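Local coordinates for methyltransferase small domain-containing protein (Thermoplasma acidophilum, PDB 1NE2) that is of unknown function but has a methyltransferase-like fold and is probably a transferase, perhaps dependent on S-adenosylmethionine, at residues G162-T173 against R187-H198. Numbering follows the deposited sequence.
Sequences GDVFREEKVYIT and RIEAVIFGVRNH
Backbone pairing from D163–R196 to I172–I188 makes 162-173 and 187-197 an antiparallel ladder, with short-segment axes 148° apart. A classic beta bulge interrupts the register: F165 N and R166 N both donate to G194 O, at 2.9 and 3.2 Å, so the pairing slips by one. CG of F165 sits between its backbone N and carbonyl carbon (chi1 58°), which folds the ring over G194; G194 CA lies 4.1 Å from the ring centroid, a CH-pi contact over the face. A second CH-pi contact sets G162 CA over the centre of the H198 ring, 3.4 Å from its centroid.

This is the closing hairpin of a Rossmann-like methyltransferase fold with strand order 3-2-1-4-5-7-6: 187-197 is inserted antiparallel beside 142-147, and 162-173 forms the sheet edge within the chain.

Apolar packing divides between the faces. On the face covered by helix 34-46, where I172 and I192 meet it, V170 CG2 presses on A190 CB at 3.4 Å, tighter than usual, while V170 CG1 meets I192 CD1. On the opposite face, against helix 151-161, E167 runs alongside F193, with E167 CG 3.3 Å from F193 CE1, before its carboxylate reaches R151 and R155.

Polar side chains add further contacts. H198 NE2 donates weakly to D163 OD1. R187 NH1 hydrogen-bonds to T173 OG1 at 2.8 Å, bent (135° at the hydrogen), with the hydroxyl in the guanidinium plane. K169 crosses E189 at about a right angle, K169 CD 3.3 Å from E189 OE1, and K169 NZ hydrogen-bonds to Y171 OH. E189 OE2 forms a salt bridge with R151. With an alanine here, R151 would probably lose one of its carboxylate partners, keeping E167, and K169 the chain it lies across.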
# COMPACT_ATOMS: atom_id res chain seq x y z
N GLY B 162 -18.61 6.96 -9.13
CA GLY B 162 -18.05 7.93 -8.21
C GLY B 162 -18.35 9.36 -8.59
O GLY B 162 -19.11 9.63 -9.52
N ASP B 163 -17.74 10.30 -7.87
CA ASP B 163 -17.92 11.71 -8.15
C ASP B 163 -16.71 12.24 -8.90
O ASP B 163 -15.59 12.23 -8.38
CB ASP B 163 -18.10 12.49 -6.84
CG ASP B 163 -19.34 12.05 -6.07
OD1 ASP B 163 -20.45 12.22 -6.61
OD2 ASP B 163 -19.19 11.54 -4.94
N VAL B 164 -16.93 12.67 -10.14
CA VAL B 164 -15.84 13.21 -10.95
C VAL B 164 -15.62 14.67 -10.55
O VAL B 164 -16.43 15.53 -10.87
CB VAL B 164 -16.16 13.16 -12.46
CG1 VAL B 164 -15.01 13.77 -13.27
CG2 VAL B 164 -16.38 11.72 -12.90
N PHE B 165 -14.54 14.94 -9.83
CA PHE B 165 -14.27 16.31 -9.41
C PHE B 165 -13.25 16.98 -10.32
O PHE B 165 -13.04 18.19 -10.24
CB PHE B 165 -13.83 16.35 -7.95
CG PHE B 165 -12.61 15.53 -7.66
CD1 PHE B 165 -11.34 16.06 -7.87
CD2 PHE B 165 -12.73 14.24 -7.16
CE1 PHE B 165 -10.21 15.33 -7.57
CE2 PHE B 165 -11.59 13.49 -6.86
CZ PHE B 165 -10.33 14.04 -7.07
N ARG B 166 -12.63 16.20 -11.21
CA ARG B 166 -11.68 16.76 -12.16
C ARG B 166 -11.75 16.08 -13.52
O ARG B 166 -11.75 14.85 -13.62
CB ARG B 166 -10.24 16.67 -11.63
CG ARG B 166 -9.19 17.21 -12.62
CD ARG B 166 -7.82 17.39 -11.95
NE ARG B 166 -7.95 18.23 -10.77
CZ ARG B 166 -7.51 17.89 -9.56
NH1 ARG B 166 -6.90 16.73 -9.37
NH2 ARG B 166 -7.72 18.70 -8.52
N GLU B 167 -11.86 16.90 -14.56
CA GLU B 167 -11.86 16.46 -15.95
C GLU B 167 -11.19 17.63 -16.62
O GLU B 167 -11.83 18.58 -17.07
CB GLU B 167 -13.26 16.27 -16.53
CG GLU B 167 -13.19 15.61 -17.89
CD GLU B 167 -14.54 15.41 -18.55
OE1 GLU B 167 -15.55 15.35 -17.83
OE2 GLU B 167 -14.57 15.30 -19.79
N GLU B 168 -9.87 17.56 -16.67
CA GLU B 168 -9.05 18.63 -17.18
C GLU B 168 -8.34 18.36 -18.50
O GLU B 168 -7.73 17.30 -18.69
CB GLU B 168 -8.03 18.99 -16.10
CG GLU B 168 -7.07 20.10 -16.47
CD GLU B 168 -6.02 20.30 -15.40
OE1 GLU B 168 -6.11 19.63 -14.35
OE2 GLU B 168 -5.12 21.13 -15.60
N LYS B 169 -8.39 19.34 -19.39
CA LYS B 169 -7.74 19.21 -20.68
C LYS B 169 -6.28 19.63 -20.55
O LYS B 169 -5.97 20.68 -20.00
CB LYS B 169 -8.44 20.09 -21.72
CG LYS B 169 -7.81 20.05 -23.10
CD LYS B 169 -8.52 20.98 -24.08
CE LYS B 169 -8.36 22.44 -23.68
NZ LYS B 169 -8.98 23.36 -24.67
N VAL B 170 -5.38 18.78 -21.04
CA VAL B 170 -3.95 19.07 -21.01
C VAL B 170 -3.43 18.76 -22.41
O VAL B 170 -3.88 17.82 -23.05
CB VAL B 170 -3.20 18.20 -19.96
CG1 VAL B 170 -3.71 18.52 -18.57
CG2 VAL B 170 -3.39 16.74 -20.27
N TYR B 171 -2.50 19.57 -22.89
CA TYR B 171 -1.98 19.35 -24.22
C TYR B 171 -0.65 18.61 -24.21
O TYR B 171 0.22 18.86 -23.38
CB TYR B 171 -1.85 20.68 -24.96
CG TYR B 171 -3.19 21.25 -25.36
CD1 TYR B 171 -3.89 20.74 -26.45
CD2 TYR B 171 -3.79 22.26 -24.61
CE1 TYR B 171 -5.15 21.22 -26.79
CE2 TYR B 171 -5.06 22.75 -24.95
CZ TYR B 171 -5.73 22.23 -26.04
OH TYR B 171 -6.97 22.70 -26.38
N ILE B 172 -0.53 17.67 -25.15
CA ILE B 172 0.66 16.86 -25.30
C ILE B 172 1.19 17.10 -26.71
O ILE B 172 0.42 17.14 -27.66
CB ILE B 172 0.34 15.36 -25.13
CG1 ILE B 172 -0.15 15.10 -23.70
CG2 ILE B 172 1.58 14.51 -25.43
CD1 ILE B 172 0.87 15.46 -22.63
N THR B 173 2.50 17.25 -26.84
CA THR B 173 3.09 17.49 -28.15
C THR B 173 3.15 16.25 -29.03
O THR B 173 3.38 15.14 -28.55
CB THR B 173 4.53 18.04 -28.01
OG1 THR B 173 4.48 19.37 -27.49
CG2 THR B 173 5.24 18.05 -29.37
N ARG B 187 -0.03 19.85 -31.09
CA ARG B 187 -0.27 19.23 -29.79
C ARG B 187 -1.67 18.65 -29.65
O ARG B 187 -2.66 19.38 -29.71
CB ARG B 187 -0.01 20.25 -28.68
CG ARG B 187 1.46 20.63 -28.55
CD ARG B 187 1.64 22.01 -27.95
NE ARG B 187 1.20 22.11 -26.56
CZ ARG B 187 1.77 21.49 -25.54
NH1 ARG B 187 2.82 20.71 -25.74
NH2 ARG B 187 1.31 21.67 -24.31
N ILE B 188 -1.74 17.34 -29.45
CA ILE B 188 -3.01 16.66 -29.28
C ILE B 188 -3.57 16.90 -27.88
O ILE B 188 -2.90 17.46 -27.02
CB ILE B 188 -2.88 15.13 -29.51
CG1 ILE B 188 -1.71 14.58 -28.70
CG2 ILE B 188 -2.74 14.84 -30.99
CD1 ILE B 188 -1.51 13.09 -28.85
N GLU B 189 -4.80 16.45 -27.66
CA GLU B 189 -5.45 16.65 -26.38
C GLU B 189 -5.44 15.41 -25.49
O GLU B 189 -5.73 14.30 -25.93
CB GLU B 189 -6.89 17.10 -26.62
CG GLU B 189 -7.60 17.66 -25.41
CD GLU B 189 -8.99 18.18 -25.74
OE1 GLU B 189 -9.11 19.02 -26.66
OE2 GLU B 189 -9.97 17.74 -25.09
N ALA B 190 -5.08 15.61 -24.23
CA ALA B 190 -5.07 14.52 -23.26
C ALA B 190 -6.08 14.96 -22.21
O ALA B 190 -6.52 16.11 -22.20
CB ALA B 190 -3.68 14.35 -22.64
N VAL B 191 -6.45 14.05 -21.32
CA VAL B 191 -7.41 14.39 -20.28
C VAL B 191 -7.01 13.81 -18.94
O VAL B 191 -6.53 12.67 -18.85
CB VAL B 191 -8.83 13.89 -20.65
CG1 VAL B 191 -8.86 12.37 -20.73
CG2 VAL B 191 -9.84 14.39 -19.62
N ILE B 192 -7.19 14.62 -17.90
CA ILE B 192 -6.90 14.23 -16.53
C ILE B 192 -8.22 14.08 -15.79
O ILE B 192 -9.03 15.01 -15.78
CB ILE B 192 -6.05 15.29 -15.80
CG1 ILE B 192 -4.62 15.31 -16.35
CG2 ILE B 192 -6.03 15.00 -14.29
CD1 ILE B 192 -3.76 16.42 -15.76
N PHE B 193 -8.42 12.92 -15.18
CA PHE B 193 -9.62 12.63 -14.40
C PHE B 193 -9.26 12.44 -12.94
O PHE B 193 -8.24 11.83 -12.63
CB PHE B 193 -10.30 11.35 -14.90
CG PHE B 193 -11.22 11.56 -16.06
CD1 PHE B 193 -12.42 12.25 -15.90
CD2 PHE B 193 -10.88 11.08 -17.33
CE1 PHE B 193 -13.27 12.46 -16.99
CE2 PHE B 193 -11.73 11.29 -18.42
CZ PHE B 193 -12.93 11.98 -18.24
N GLY B 194 -10.10 12.98 -12.06
CA GLY B 194 -9.94 12.84 -10.62
C GLY B 194 -11.33 12.43 -10.18
O GLY B 194 -12.29 13.15 -10.44
N VAL B 195 -11.44 11.28 -9.52
CA VAL B 195 -12.75 10.76 -9.09
C VAL B 195 -12.78 10.27 -7.65
O VAL B 195 -11.81 9.65 -7.17
CB VAL B 195 -13.18 9.57 -9.99
CG1 VAL B 195 -14.67 9.28 -9.80
CG2 VAL B 195 -12.87 9.86 -11.46
N ARG B 196 -13.87 10.55 -6.94
CA ARG B 196 -14.02 10.07 -5.56
C ARG B 196 -14.93 8.85 -5.62
O ARG B 196 -16.08 8.95 -6.06
CB ARG B 196 -14.65 11.14 -4.67
CG ARG B 196 -14.92 10.68 -3.25
CD ARG B 196 -13.65 10.19 -2.56
NE ARG B 196 -13.84 9.95 -1.13
CZ ARG B 196 -14.52 8.93 -0.62
NH1 ARG B 196 -15.07 8.03 -1.42
NH2 ARG B 196 -14.65 8.81 0.69
N ASN B 197 -14.42 7.70 -5.20
CA ASN B 197 -15.19 6.46 -5.22
C ASN B 197 -16.45 6.54 -4.35
O ASN B 197 -16.39 6.99 -3.22
CB ASN B 197 -14.32 5.30 -4.72
CG ASN B 197 -14.84 3.94 -5.14
OD1 ASN B 197 -16.04 3.77 -5.39
ND2 ASN B 197 -13.95 2.97 -5.22
N HIS B 198 -17.58 6.10 -4.89
CA HIS B 198 -18.84 6.11 -4.14
C HIS B 198 -18.83 5.04 -3.04
O HIS B 198 -19.52 5.19 -2.02
CB HIS B 198 -20.02 5.83 -5.07
CG HIS B 198 -20.50 7.04 -5.82
ND1 HIS B 198 -21.28 6.95 -6.95
CD2 HIS B 198 -20.34 8.36 -5.57
CE1 HIS B 198 -21.58 8.16 -7.37
NE2 HIS B 198 -21.02 9.04 -6.55